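Local structure of (R)-S-adenosyl-L-methionine hydrolase (Thermus thermophilus, 2CW5) at residues R2-L7 / H144-L149; L59-V64 / L83-Y88; P105-L110 / L149-L154. The protein catalyses the hydrolysis of S-adenosyl-L-methionine to adenosine and L-methionine, without chlorinase or fluorinase activity, and forms a homotrimer. All coordinates share one frame; numbering follows the deposited sequence.

Interaction 1: R2-L7 / H144-L149; sequences RPVYFL and HLALGL
Arg2 and Ala146 join the N-terminal lead-in of strand 4-8 to the last turn of helix 133-147 through a single hydrogen bond. The backbone N of Arg2 donates to Ala146 O at 3.1 Å, almost straight at 173°, and lies in the carbonyl plane on a lone pair. The apolar part is a single touch: CG2 of Val4, set beside its own backbone N, meets CB of Ala146 at 3.6 Å. Ala146 CB also lies 3.7 Å from Arg2 O, so the alanine packs against a side chain and the backbone. The charged part is looser. The Arg2 chain bends at chi2, and its guanidinium comes beside the end of the helix, with Leu145 O near its plane at the edge, 3.7 Å from NH1, and Gly148 CA 3.3 Å from NH1. Gly148, the first residue beyond the helix, has the positive phi of a Schellman motif, its N bonded to Leu145 O at 2.9 Å. Val4 also touches Leu24 of helix 16-24. Because carbonyls at a helix C-terminus carry partial negative charge, the nearby arginine is likely to be electrostatically favourable there, while the amide of Arg2 satisfies one of them directly.

Interaction 2: L59-V64 / L83-Y88; sequences LPEGAV and LGRWTY
Trp86 turns the N-H edge of its indole to the backbone at Leu59, just before the turn 60-63. NE1 donates to Leu59 O at 3.0 Å with an angle of 152°; the oxygen lies close to the indole plane, whereas the donor stands well above the carbonyl plane. Two backbone bonds also cross: Gly62 N to Arg85 O at 2.8 Å, and Thr87 N to Ala63 O at 2.9 Å, the latter nearly straight. Pro60 to Ala63 form a type II beta turn, with Gly62 at its positive-phi position, and from this turn the chain enters strand 64-68. Val64 and Thr87 make the parallel bridge that begins the pairing of strands 64-68 and 87-89 in the mixed sheet of the N-terminal domain, and their side chains share the face covered by Leu145 of helix 133-147. The charged contact lies on the exposed side, between Glu61 and Arg85. Glu61 turns back at chi2 (77°), and its OE1 forms a salt bridge with Arg85 NE at 3.3 Å, near the guanidinium plane, while Glu61 OE2 approaches CZ2 of Trp86 at 3.8 Å; Arg85 NH1 has a second partner in Leu102 O. Apolar packing is lighter, with Ala63 CB 4.1 Å from Trp86 CD1. An alanine in place of Trp86 would probably leave Leu59 O without its indole donor and open a gap beside Ala63 CB. The carboxylate of Asp103 accepts bonds from the backbone N of Arg85 (OD1) and of Trp86 (OD2), ahead of strand 87-89.

Interaction 3: P105-L110 / L149-L154; sequences PRRAFL and LPPEGL
The Phe109 ring has one face laid against the backbone and ring of Pro151: Pro151 C sits 4.0 Å above its centre, and Glu152 N lies over the same ring nearer the rim. Arg107 NH1 lies at the ring's edge, in plane, and the guanidinium in turn has Phe109 CZ over one of its own faces, 3.7 Å above the plane and offset toward the rim. Two residues of one strand thus meet the 3-10 turn 151-153 together. The apolar packing centres on Pro151, whose CB is 3.4 Å from Phe109 CE2; the proline and the phenylalanine cross obliquely. CG of the proline continues the surface, 3.7 Å from Arg107 NH2, and here the two side chains cross at about a right angle. On the other side of CZ, Phe109 CE1 is 3.7 Å from Glu152 CA. Phe109 CB points toward the turn, and CG lies anti to the carbonyl carbon (chi1 -62°). Charge plays a minor part: Arg107 NH1 and Glu152 OE1 are 4.2 Å apart, beyond a salt bridge, so any attraction is likely to be modest. Arg106 and Arg107 form a classic beta bulge opposite Leu83 at the start of strand 107-110. That strand lies between strands 79-83 and 157-158, and Leu83 of the former touches both Phe109 and Pro151. Leu154, beyond the turn, packs on Ala141 and Leu145 of helix 133-147, so the loop leaving the helix touches that helix through Leu154 and strand 107-110 through Pro151.

The three contacts illustrate how one mixed sheet gathers distant parts of a chain within the N-terminal domain. The centres of interactions 1 and 2 lie about 9 Å apart. Those of interactions 2 and 3 are about 12 Å apart, and those of interactions 1 and 3 about 13 Å. Along the chain, interaction 2 falls wholly between the segments of interaction 1, interaction 3 follows it in series, and interactions 1 and 3 alternate and share Leu149. Strand 4-8 neighbours strand 64-68, tying interaction 1 to 2, while Leu83 in strand 79-83 pairs with Arg106 and Arg107, tying 2 to 3. The end of helix 133-147 and the loop after it touch both early and late strands, consistent with one compact domain.

Interaction 1: R2-L7 / H144-L149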
ATOM      1  N   ARG C   2       9.462  18.693  13.234  1.00 43.70           N
ATOM      2  CA  ARG C   2       9.036  18.937  11.867  1.00 39.74           C
ATOM      3  C   ARG C   2       8.486  17.635  11.307  1.00 34.37           C
ATOM      4  O   ARG C   2       9.041  16.562  11.551  1.00 32.27           O
ATOM      5  CB  ARG C   2      10.223  19.416  11.028  1.00 42.05           C
ATOM      6  CG  ARG C   2      10.655  20.836  11.359  1.00 47.67           C
ATOM      7  CD  ARG C   2      12.163  20.961  11.458  1.00 51.45           C
ATOM      8  NE  ARG C   2      12.547  22.296  11.913  1.00 55.29           N
ATOM      9  CZ  ARG C   2      13.784  22.647  12.250  1.00 57.03           C
ATOM     10  NH1 ARG C   2      14.769  21.762  12.185  1.00 58.59           N
ATOM     11  NH2 ARG C   2      14.035  23.885  12.656  1.00 58.44           N
ATOM     12  N   PRO C   3       7.372  17.708  10.567  1.00 30.98           N
ATOM     13  CA  PRO C   3       6.803  16.485  10.003  1.00 28.14           C
ATOM     14  C   PRO C   3       7.697  15.901   8.919  1.00 27.22           C
ATOM     15  O   PRO C   3       8.491  16.619   8.294  1.00 24.70           O
ATOM     16  CB  PRO C   3       5.459  16.953   9.462  1.00 27.54           C
ATOM     17  CG  PRO C   3       5.753  18.363   9.036  1.00 30.29           C
ATOM     18  CD  PRO C   3       6.563  18.884  10.197  1.00 29.79           C
ATOM     19  N   VAL C   4       7.576  14.596   8.711  1.00 25.38           N
ATOM     20  CA  VAL C   4       8.354  13.911   7.693  1.00 24.50           C
ATOM     21  C   VAL C   4       7.435  13.359   6.603  1.00 22.98           C
ATOM     22  O   VAL C   4       6.528  12.569   6.878  1.00 24.17           O
ATOM     23  CB  VAL C   4       9.169  12.735   8.289  1.00 25.12           C
ATOM     24  CG1 VAL C   4       9.881  11.987   7.177  1.00 26.82           C
ATOM     25  CG2 VAL C   4      10.189  13.251   9.293  1.00 27.34           C
ATOM     26  N   TYR C   5       7.667  13.794   5.372  1.00 20.67           N
ATOM     27  CA  TYR C   5       6.888  13.327   4.228  1.00 19.93           C
ATOM     28  C   TYR C   5       7.777  12.316   3.519  1.00 21.20           C
ATOM     29  O   TYR C   5       8.939  12.598   3.209  1.00 22.08           O
ATOM     30  CB  TYR C   5       6.513  14.506   3.336  1.00 19.18           C
ATOM     31  CG  TYR C   5       5.398  15.329   3.958  1.00 21.63           C
ATOM     32  CD1 TYR C   5       4.057  15.018   3.713  1.00 21.02           C
ATOM     33  CD2 TYR C   5       5.681  16.358   4.857  1.00 22.30           C
ATOM     34  CE1 TYR C   5       3.023  15.711   4.353  1.00 25.23           C
ATOM     35  CE2 TYR C   5       4.652  17.060   5.506  1.00 26.53           C
ATOM     36  CZ  TYR C   5       3.329  16.727   5.249  1.00 26.20           C
ATOM     37  OH  TYR C   5       2.313  17.400   5.891  1.00 30.16           O
ATOM     38  N   PHE C   6       7.207  11.146   3.255  1.00 21.12           N
ATOM     39  CA  PHE C   6       7.938  10.020   2.684  1.00 19.43           C
ATOM     40  C   PHE C   6       7.479   9.526   1.305  1.00 19.99           C
ATOM     41  O   PHE C   6       6.302   9.210   1.092  1.00 18.26           O
ATOM     42  CB  PHE C   6       7.872   8.897   3.740  1.00 17.52           C
ATOM     43  CG  PHE C   6       8.707   7.685   3.443  1.00 18.78           C
ATOM     44  CD1 PHE C   6       9.770   7.733   2.546  1.00 18.49           C
ATOM     45  CD2 PHE C   6       8.427   6.480   4.094  1.00 19.52           C
ATOM     46  CE1 PHE C   6      10.542   6.597   2.298  1.00 17.03           C
ATOM     47  CE2 PHE C   6       9.191   5.336   3.856  1.00 17.63           C
ATOM     48  CZ  PHE C   6      10.251   5.395   2.954  1.00 17.50           C
ATOM     49  N   LEU C   7       8.421   9.477   0.368  1.00 17.09           N
ATOM     50  CA  LEU C   7       8.145   8.984  -0.974  1.00 18.07           C
ATOM     51  C   LEU C   7       9.191   7.934  -1.330  1.00 18.69           C
ATOM     52  O   LEU C   7      10.354   8.058  -0.953  1.00 17.65           O
ATOM     53  CB  LEU C   7       8.191  10.122  -2.002  1.00 17.99           C
ATOM     54  CG  LEU C   7       7.942   9.717  -3.464  1.00 21.11           C
ATOM     55  CD1 LEU C   7       7.247  10.858  -4.213  1.00 20.78           C
ATOM     56  CD2 LEU C   7       9.267   9.347  -4.139  1.00 22.17           C
ATOM     57  N   HIS C 144      17.016  12.758  12.387  1.00 23.73           N
ATOM     58  CA  HIS C 144      17.917  13.776  12.913  1.00 24.74           C
ATOM     59  C   HIS C 144      17.369  15.167  12.598  1.00 24.74           C
ATOM     60  O   HIS C 144      17.227  16.004  13.487  1.00 25.39           O
ATOM     61  CB  HIS C 144      19.300  13.582  12.292  1.00 26.37           C
ATOM     62  CG  HIS C 144      20.335  14.545  12.781  1.00 28.65           C
ATOM     63  ND1 HIS C 144      20.408  15.848  12.341  1.00 30.08           N
ATOM     64  CD2 HIS C 144      21.366  14.381  13.642  1.00 27.82           C
ATOM     65  CE1 HIS C 144      21.444  16.444  12.903  1.00 29.63           C
ATOM     66  NE2 HIS C 144      22.043  15.575  13.697  1.00 32.11           N
ATOM     67  N   LEU C 145      17.048  15.398  11.328  1.00 24.32           N
ATOM     68  CA  LEU C 145      16.505  16.679  10.886  1.00 25.45           C
ATOM     69  C   LEU C 145      15.107  16.943  11.444  1.00 25.85           C
ATOM     70  O   LEU C 145      14.783  18.078  11.790  1.00 25.40           O
ATOM     71  CB  LEU C 145      16.470  16.731   9.357  1.00 25.27           C
ATOM     72  CG  LEU C 145      17.858  16.750   8.713  1.00 27.50           C
ATOM     73  CD1 LEU C 145      17.749  16.532   7.207  1.00 27.61           C
ATOM     74  CD2 LEU C 145      18.537  18.085   9.035  1.00 29.25           C
ATOM     75  N   ALA C 146      14.289  15.898  11.530  1.00 25.10           N
ATOM     76  CA  ALA C 146      12.931  16.030  12.055  1.00 28.81           C
ATOM     77  C   ALA C 146      12.962  16.491  13.513  1.00 31.27           C
ATOM     78  O   ALA C 146      12.068  17.209  13.966  1.00 31.56           O
ATOM     79  CB  ALA C 146      12.188  14.698  11.941  1.00 25.62           C
ATOM     80  N   LEU C 147      13.991  16.070  14.243  1.00 32.86           N
ATOM     81  CA  LEU C 147      14.140  16.448  15.647  1.00 36.38           C
ATOM     82  C   LEU C 147      14.558  17.906  15.761  1.00 36.37           C
ATOM     83  O   LEU C 147      14.358  18.538  16.794  1.00 38.95           O
ATOM     84  CB  LEU C 147      15.187  15.569  16.336  1.00 37.07           C
ATOM     85  CG  LEU C 147      14.800  14.126  16.659  1.00 38.88           C
ATOM     86  CD1 LEU C 147      16.030  13.362  17.119  1.00 38.38           C
ATOM     87  CD2 LEU C 147      13.721  14.113  17.734  1.00 39.82           C
ATOM     88  N   GLY C 148      15.141  18.436  14.692  1.00 37.32           N
ATOM     89  CA  GLY C 148      15.575  19.821  14.704  1.00 37.36           C
ATOM     90  C   GLY C 148      17.068  19.966  14.915  1.00 37.17           C
ATOM     91  O   GLY C 148      17.568  21.077  15.088  1.00 36.83           O
ATOM     92  N   LEU C 149      17.784  18.844  14.901  1.00 35.78           N
ATOM     93  CA  LEU C 149      19.230  18.861  15.085  1.00 35.56           C
ATOM     94  C   LEU C 149      19.918  19.462  13.857  1.00 35.70           C
ATOM     95  O   LEU C 149      19.451  19.298  12.731  1.00 34.18           O
ATOM     96  CB  LEU C 149      19.731  17.441  15.354  1.00 34.23           C
ATOM     97  CG  LEU C 149      19.222  16.828  16.660  1.00 36.01           C
ATOM     98  CD1 LEU C 149      19.619  15.364  16.746  1.00 37.26           C
ATOM     99  CD2 LEU C 149      19.788  17.608  17.838  1.00 36.58           C
TER

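Interaction 2: L59-V64 / L83-Y88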
ATOM      1  N   LEU C  59       2.813  21.383   1.320  1.00 27.13           N
ATOM      2  CA  LEU C  59       3.390  20.875   2.557  1.00 28.55           C
ATOM      3  C   LEU C  59       3.907  21.977   3.474  1.00 28.44           C
ATOM      4  O   LEU C  59       4.412  22.998   3.016  1.00 25.27           O
ATOM      5  CB  LEU C  59       4.535  19.899   2.257  1.00 30.26           C
ATOM      6  CG  LEU C  59       4.254  18.772   1.258  1.00 29.73           C
ATOM      7  CD1 LEU C  59       5.449  17.832   1.228  1.00 33.49           C
ATOM      8  CD2 LEU C  59       2.994  18.022   1.634  1.00 30.87           C
ATOM      9  N   PRO C  60       3.789  21.769   4.792  1.00 29.87           N
ATOM     10  CA  PRO C  60       4.240  22.731   5.797  1.00 31.07           C
ATOM     11  C   PRO C  60       5.690  23.142   5.572  1.00 31.51           C
ATOM     12  O   PRO C  60       6.536  22.316   5.233  1.00 29.26           O
ATOM     13  CB  PRO C  60       4.063  21.966   7.104  1.00 31.30           C
ATOM     14  CG  PRO C  60       2.886  21.104   6.826  1.00 31.88           C
ATOM     15  CD  PRO C  60       3.173  20.594   5.435  1.00 30.36           C
ATOM     16  N   GLU C  61       5.962  24.427   5.767  1.00 31.06           N
ATOM     17  CA  GLU C  61       7.301  24.976   5.606  1.00 31.78           C
ATOM     18  C   GLU C  61       8.252  24.230   6.541  1.00 30.29           C
ATOM     19  O   GLU C  61       7.884  23.893   7.664  1.00 30.57           O
ATOM     20  CB  GLU C  61       7.293  26.457   5.983  1.00 35.97           C
ATOM     21  CG  GLU C  61       8.231  27.328   5.176  1.00 41.86           C
ATOM     22  CD  GLU C  61       7.680  27.636   3.798  1.00 45.14           C
ATOM     23  OE1 GLU C  61       8.300  28.443   3.074  1.00 47.69           O
ATOM     24  OE2 GLU C  61       6.624  27.070   3.440  1.00 47.34           O
ATOM     25  N   GLY C  62       9.474  23.977   6.085  1.00 27.24           N
ATOM     26  CA  GLY C  62      10.429  23.286   6.931  1.00 25.90           C
ATOM     27  C   GLY C  62      10.197  21.791   7.092  1.00 25.63           C
ATOM     28  O   GLY C  62      10.901  21.129   7.854  1.00 24.41           O
ATOM     29  N   ALA C  63       9.211  21.246   6.393  1.00 24.73           N
ATOM     30  CA  ALA C  63       8.957  19.813   6.487  1.00 22.08           C
ATOM     31  C   ALA C  63      10.165  19.072   5.906  1.00 22.65           C
ATOM     32  O   ALA C  63      10.886  19.610   5.060  1.00 21.48           O
ATOM     33  CB  ALA C  63       7.703  19.450   5.708  1.00 23.51           C
ATOM     34  N   VAL C  64      10.383  17.847   6.367  1.00 20.34           N
ATOM     35  CA  VAL C  64      11.483  17.023   5.881  1.00 21.17           C
ATOM     36  C   VAL C  64      10.933  16.091   4.807  1.00 21.11           C
ATOM     37  O   VAL C  64      10.094  15.237   5.094  1.00 22.17           O
ATOM     38  CB  VAL C  64      12.088  16.162   7.016  1.00 23.26           C
ATOM     39  CG1 VAL C  64      13.120  15.187   6.448  1.00 23.49           C
ATOM     40  CG2 VAL C  64      12.716  17.056   8.068  1.00 25.16           C
ATOM     41  N   LEU C  83      19.015  21.744   1.991  1.00 24.31           N
ATOM     42  CA  LEU C  83      18.159  22.635   2.767  1.00 26.73           C
ATOM     43  C   LEU C  83      17.687  23.888   2.038  1.00 24.85           C
ATOM     44  O   LEU C  83      18.490  24.650   1.503  1.00 26.05           O
ATOM     45  CB  LEU C  83      18.899  23.058   4.039  1.00 28.09           C
ATOM     46  CG  LEU C  83      19.648  21.961   4.806  1.00 33.20           C
ATOM     47  CD1 LEU C  83      20.568  22.604   5.838  1.00 33.50           C
ATOM     48  CD2 LEU C  83      18.661  21.018   5.475  1.00 32.52           C
ATOM     49  N   GLY C  84      16.372  24.085   2.035  1.00 24.61           N
ATOM     50  CA  GLY C  84      15.766  25.252   1.419  1.00 25.03           C
ATOM     51  C   GLY C  84      14.602  25.604   2.328  1.00 25.96           C
ATOM     52  O   GLY C  84      14.724  25.450   3.547  1.00 24.40           O
ATOM     53  N   ARG C  85      13.491  26.075   1.763  1.00 25.11           N
ATOM     54  CA  ARG C  85      12.314  26.390   2.568  1.00 27.80           C
ATOM     55  C   ARG C  85      11.839  25.062   3.149  1.00 26.42           C
ATOM     56  O   ARG C  85      11.242  25.008   4.225  1.00 25.82           O
ATOM     57  CB  ARG C  85      11.195  27.005   1.715  1.00 30.03           C
ATOM     58  CG  ARG C  85      11.540  28.338   1.080  1.00 37.53           C
ATOM     59  CD  ARG C  85      10.293  29.196   0.871  1.00 41.05           C
ATOM     60  NE  ARG C  85       9.321  28.596  -0.040  1.00 45.74           N
ATOM     61  CZ  ARG C  85       9.470  28.518  -1.360  1.00 48.06           C
ATOM     62  NH1 ARG C  85      10.560  29.001  -1.945  1.00 48.53           N
ATOM     63  NH2 ARG C  85       8.523  27.959  -2.100  1.00 49.17           N
ATOM     64  N   TRP C  86      12.087  23.992   2.403  1.00 24.08           N
ATOM     65  CA  TRP C  86      11.750  22.641   2.842  1.00 22.82           C
ATOM     66  C   TRP C  86      13.091  21.920   2.893  1.00 22.16           C
ATOM     67  O   TRP C  86      14.072  22.397   2.330  1.00 22.51           O
ATOM     68  CB  TRP C  86      10.819  21.947   1.842  1.00 21.23           C
ATOM     69  CG  TRP C  86       9.425  22.506   1.834  1.00 23.17           C
ATOM     70  CD1 TRP C  86       8.433  22.254   2.739  1.00 24.07           C
ATOM     71  CD2 TRP C  86       8.885  23.443   0.899  1.00 25.44           C
ATOM     72  NE1 TRP C  86       7.305  22.979   2.423  1.00 26.21           N
ATOM     73  CE2 TRP C  86       7.558  23.719   1.298  1.00 25.99           C
ATOM     74  CE3 TRP C  86       9.396  24.082  -0.241  1.00 28.41           C
ATOM     75  CZ2 TRP C  86       6.731  24.607   0.597  1.00 28.09           C
ATOM     76  CZ3 TRP C  86       8.574  24.965  -0.937  1.00 28.87           C
ATOM     77  CH2 TRP C  86       7.255  25.219  -0.514  1.00 28.86           C
ATOM     78  N   THR C  87      13.137  20.786   3.577  1.00 21.15           N
ATOM     79  CA  THR C  87      14.373  20.026   3.693  1.00 22.69           C
ATOM     80  C   THR C  87      14.223  18.743   2.895  1.00 23.05           C
ATOM     81  O   THR C  87      13.166  18.110   2.914  1.00 23.99           O
ATOM     82  CB  THR C  87      14.675  19.727   5.167  1.00 24.01           C
ATOM     83  OG1 THR C  87      14.903  20.969   5.849  1.00 21.71           O
ATOM     84  CG2 THR C  87      15.914  18.830   5.306  1.00 23.93           C
ATOM     85  N   TYR C  88      15.279  18.364   2.188  1.00 20.80           N
ATOM     86  CA  TYR C  88      15.232  17.174   1.348  1.00 21.57           C
ATOM     87  C   TYR C  88      16.272  16.152   1.763  1.00 20.18           C
ATOM     88  O   TYR C  88      17.408  16.505   2.073  1.00 20.07           O
ATOM     89  CB  TYR C  88      15.456  17.579  -0.111  1.00 20.22           C
ATOM     90  CG  TYR C  88      14.548  18.703  -0.560  1.00 22.55           C
ATOM     91  CD1 TYR C  88      13.247  18.446  -0.981  1.00 23.98           C
ATOM     92  CD2 TYR C  88      14.973  20.032  -0.502  1.00 22.18           C
ATOM     93  CE1 TYR C  88      12.382  19.485  -1.329  1.00 23.15           C
ATOM     94  CE2 TYR C  88      14.121  21.078  -0.843  1.00 23.16           C
ATOM     95  CZ  TYR C  88      12.824  20.798  -1.254  1.00 24.88           C
ATOM     96  OH  TYR C  88      11.958  21.829  -1.555  1.00 22.59           O
TER

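Interaction 3: P105-L110 / L149-L154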
ATOM      1  N   PRO C 105      17.780  24.681  -3.105  1.00 27.12           N
ATOM      2  CA  PRO C 105      18.493  24.558  -1.831  1.00 28.65           C
ATOM      3  C   PRO C 105      19.635  25.554  -1.664  1.00 29.53           C
ATOM      4  O   PRO C 105      20.277  25.958  -2.636  1.00 28.35           O
ATOM      5  CB  PRO C 105      18.973  23.107  -1.841  1.00 28.19           C
ATOM      6  CG  PRO C 105      19.152  22.822  -3.289  1.00 29.57           C
ATOM      7  CD  PRO C 105      17.930  23.458  -3.912  1.00 26.98           C
ATOM      8  N   ARG C 106      19.869  25.946  -0.418  1.00 31.35           N
ATOM      9  CA  ARG C 106      20.931  26.887  -0.085  1.00 33.51           C
ATOM     10  C   ARG C 106      22.157  26.121   0.409  1.00 32.64           C
ATOM     11  O   ARG C 106      23.291  26.552   0.203  1.00 33.55           O
ATOM     12  CB  ARG C 106      20.446  27.851   0.999  1.00 36.93           C
ATOM     13  CG  ARG C 106      19.262  28.709   0.583  1.00 43.58           C
ATOM     14  CD  ARG C 106      19.691  29.872  -0.301  1.00 48.31           C
ATOM     15  NE  ARG C 106      20.462  30.861   0.452  1.00 52.81           N
ATOM     16  CZ  ARG C 106      20.936  31.994  -0.057  1.00 54.78           C
ATOM     17  NH1 ARG C 106      20.723  32.294  -1.333  1.00 56.21           N
ATOM     18  NH2 ARG C 106      21.622  32.831   0.711  1.00 55.05           N
ATOM     19  N   ARG C 107      21.922  24.985   1.059  1.00 30.93           N
ATOM     20  CA  ARG C 107      23.007  24.152   1.577  1.00 29.83           C
ATOM     21  C   ARG C 107      22.732  22.667   1.362  1.00 29.18           C
ATOM     22  O   ARG C 107      21.580  22.245   1.326  1.00 27.70           O
ATOM     23  CB  ARG C 107      23.215  24.412   3.074  1.00 30.75           C
ATOM     24  CG  ARG C 107      23.764  25.791   3.396  1.00 33.34           C
ATOM     25  CD  ARG C 107      24.224  25.867   4.841  1.00 35.83           C
ATOM     26  NE  ARG C 107      23.118  25.737   5.782  1.00 36.60           N
ATOM     27  CZ  ARG C 107      23.275  25.530   7.087  1.00 38.68           C
ATOM     28  NH1 ARG C 107      24.495  25.429   7.599  1.00 36.87           N
ATOM     29  NH2 ARG C 107      22.216  25.425   7.878  1.00 37.61           N
ATOM     30  N   ALA C 108      23.798  21.884   1.218  1.00 28.44           N
ATOM     31  CA  ALA C 108      23.682  20.441   1.019  1.00 27.26           C
ATOM     32  C   ALA C 108      24.732  19.752   1.880  1.00 28.97           C
ATOM     33  O   ALA C 108      25.791  20.325   2.151  1.00 27.95           O
ATOM     34  CB  ALA C 108      23.893  20.091  -0.446  1.00 27.01           C
ATOM     35  N   PHE C 109      24.441  18.523   2.300  1.00 29.10           N
ATOM     36  CA  PHE C 109      25.348  17.762   3.155  1.00 30.99           C
ATOM     37  C   PHE C 109      25.414  16.287   2.776  1.00 32.32           C
ATOM     38  O   PHE C 109      24.419  15.700   2.353  1.00 31.67           O
ATOM     39  CB  PHE C 109      24.887  17.861   4.612  1.00 31.75           C
ATOM     40  CG  PHE C 109      24.891  19.256   5.164  1.00 32.74           C
ATOM     41  CD1 PHE C 109      25.996  19.743   5.853  1.00 34.67           C
ATOM     42  CD2 PHE C 109      23.791  20.087   4.992  1.00 32.88           C
ATOM     43  CE1 PHE C 109      26.004  21.038   6.363  1.00 33.51           C
ATOM     44  CE2 PHE C 109      23.789  21.381   5.494  1.00 32.46           C
ATOM     45  CZ  PHE C 109      24.898  21.858   6.182  1.00 33.00           C
ATOM     46  N   LEU C 110      26.595  15.693   2.934  1.00 32.94           N
ATOM     47  CA  LEU C 110      26.778  14.272   2.657  1.00 32.84           C
ATOM     48  C   LEU C 110      26.222  13.547   3.876  1.00 31.59           C
ATOM     49  O   LEU C 110      26.451  13.977   5.004  1.00 31.23           O
ATOM     50  CB  LEU C 110      28.266  13.941   2.496  1.00 34.68           C
ATOM     51  CG  LEU C 110      28.754  13.569   1.097  1.00 38.26           C
ATOM     52  CD1 LEU C 110      28.104  12.262   0.656  1.00 36.84           C
ATOM     53  CD2 LEU C 110      28.428  14.693   0.127  1.00 37.81           C
ATOM     54  N   LEU C 149      17.784  18.844  14.901  1.00 35.78           N
ATOM     55  CA  LEU C 149      19.230  18.861  15.085  1.00 35.56           C
ATOM     56  C   LEU C 149      19.918  19.462  13.857  1.00 35.70           C
ATOM     57  O   LEU C 149      19.451  19.298  12.731  1.00 34.18           O
ATOM     58  CB  LEU C 149      19.731  17.441  15.354  1.00 34.23           C
ATOM     59  CG  LEU C 149      19.222  16.828  16.660  1.00 36.01           C
ATOM     60  CD1 LEU C 149      19.619  15.364  16.746  1.00 37.26           C
ATOM     61  CD2 LEU C 149      19.788  17.608  17.838  1.00 36.58           C
ATOM     62  N   PRO C 150      21.051  20.153  14.061  1.00 36.87           N
ATOM     63  CA  PRO C 150      21.823  20.798  12.991  1.00 37.37           C
ATOM     64  C   PRO C 150      22.219  19.891  11.833  1.00 38.27           C
ATOM     65  O   PRO C 150      22.660  18.762  12.036  1.00 37.49           O
ATOM     66  CB  PRO C 150      23.035  21.353  13.733  1.00 38.27           C
ATOM     67  CG  PRO C 150      23.231  20.364  14.828  1.00 37.60           C
ATOM     68  CD  PRO C 150      21.818  20.157  15.320  1.00 37.61           C
ATOM     69  N   PRO C 151      22.073  20.385  10.595  1.00 39.07           N
ATOM     70  CA  PRO C 151      22.419  19.606   9.404  1.00 39.40           C
ATOM     71  C   PRO C 151      23.885  19.181   9.350  1.00 39.43           C
ATOM     72  O   PRO C 151      24.196  18.076   8.905  1.00 38.86           O
ATOM     73  CB  PRO C 151      22.026  20.536   8.256  1.00 38.82           C
ATOM     74  CG  PRO C 151      22.210  21.895   8.844  1.00 39.59           C
ATOM     75  CD  PRO C 151      21.613  21.735  10.219  1.00 39.76           C
ATOM     76  N   GLU C 152      24.782  20.050   9.807  1.00 40.32           N
ATOM     77  CA  GLU C 152      26.206  19.730   9.801  1.00 41.06           C
ATOM     78  C   GLU C 152      26.492  18.485  10.635  1.00 40.11           C
ATOM     79  O   GLU C 152      27.570  17.898  10.540  1.00 39.20           O
ATOM     80  CB  GLU C 152      27.038  20.909  10.327  1.00 45.26           C
ATOM     81  CG  GLU C 152      26.552  21.501  11.639  1.00 48.03           C
ATOM     82  CD  GLU C 152      25.669  22.716  11.436  1.00 51.64           C
ATOM     83  OE1 GLU C 152      24.650  22.603  10.725  1.00 54.13           O
ATOM     84  OE2 GLU C 152      25.995  23.791  11.991  1.00 54.11           O
ATOM     85  N   GLY C 153      25.524  18.085  11.452  1.00 38.74           N
ATOM     86  CA  GLY C 153      25.698  16.899  12.267  1.00 36.40           C
ATOM     87  C   GLY C 153      25.500  15.627  11.457  1.00 35.87           C
ATOM     88  O   GLY C 153      25.742  14.529  11.947  1.00 36.04           O
ATOM     89  N   LEU C 154      25.067  15.779  10.208  1.00 35.27           N
ATOM     90  CA  LEU C 154      24.821  14.638   9.326  1.00 34.73           C
ATOM     91  C   LEU C 154      26.071  14.126   8.626  1.00 34.50           C
ATOM     92  O   LEU C 154      26.244  12.919   8.451  1.00 35.28           O
ATOM     93  CB  LEU C 154      23.790  15.015   8.266  1.00 34.27           C
ATOM     94  CG  LEU C 154      22.385  15.352   8.761  1.00 35.00           C
ATOM     95  CD1 LEU C 154      21.570  15.945   7.615  1.00 35.41           C
ATOM     96  CD2 LEU C 154      21.729  14.086   9.301  1.00 35.05           C
TER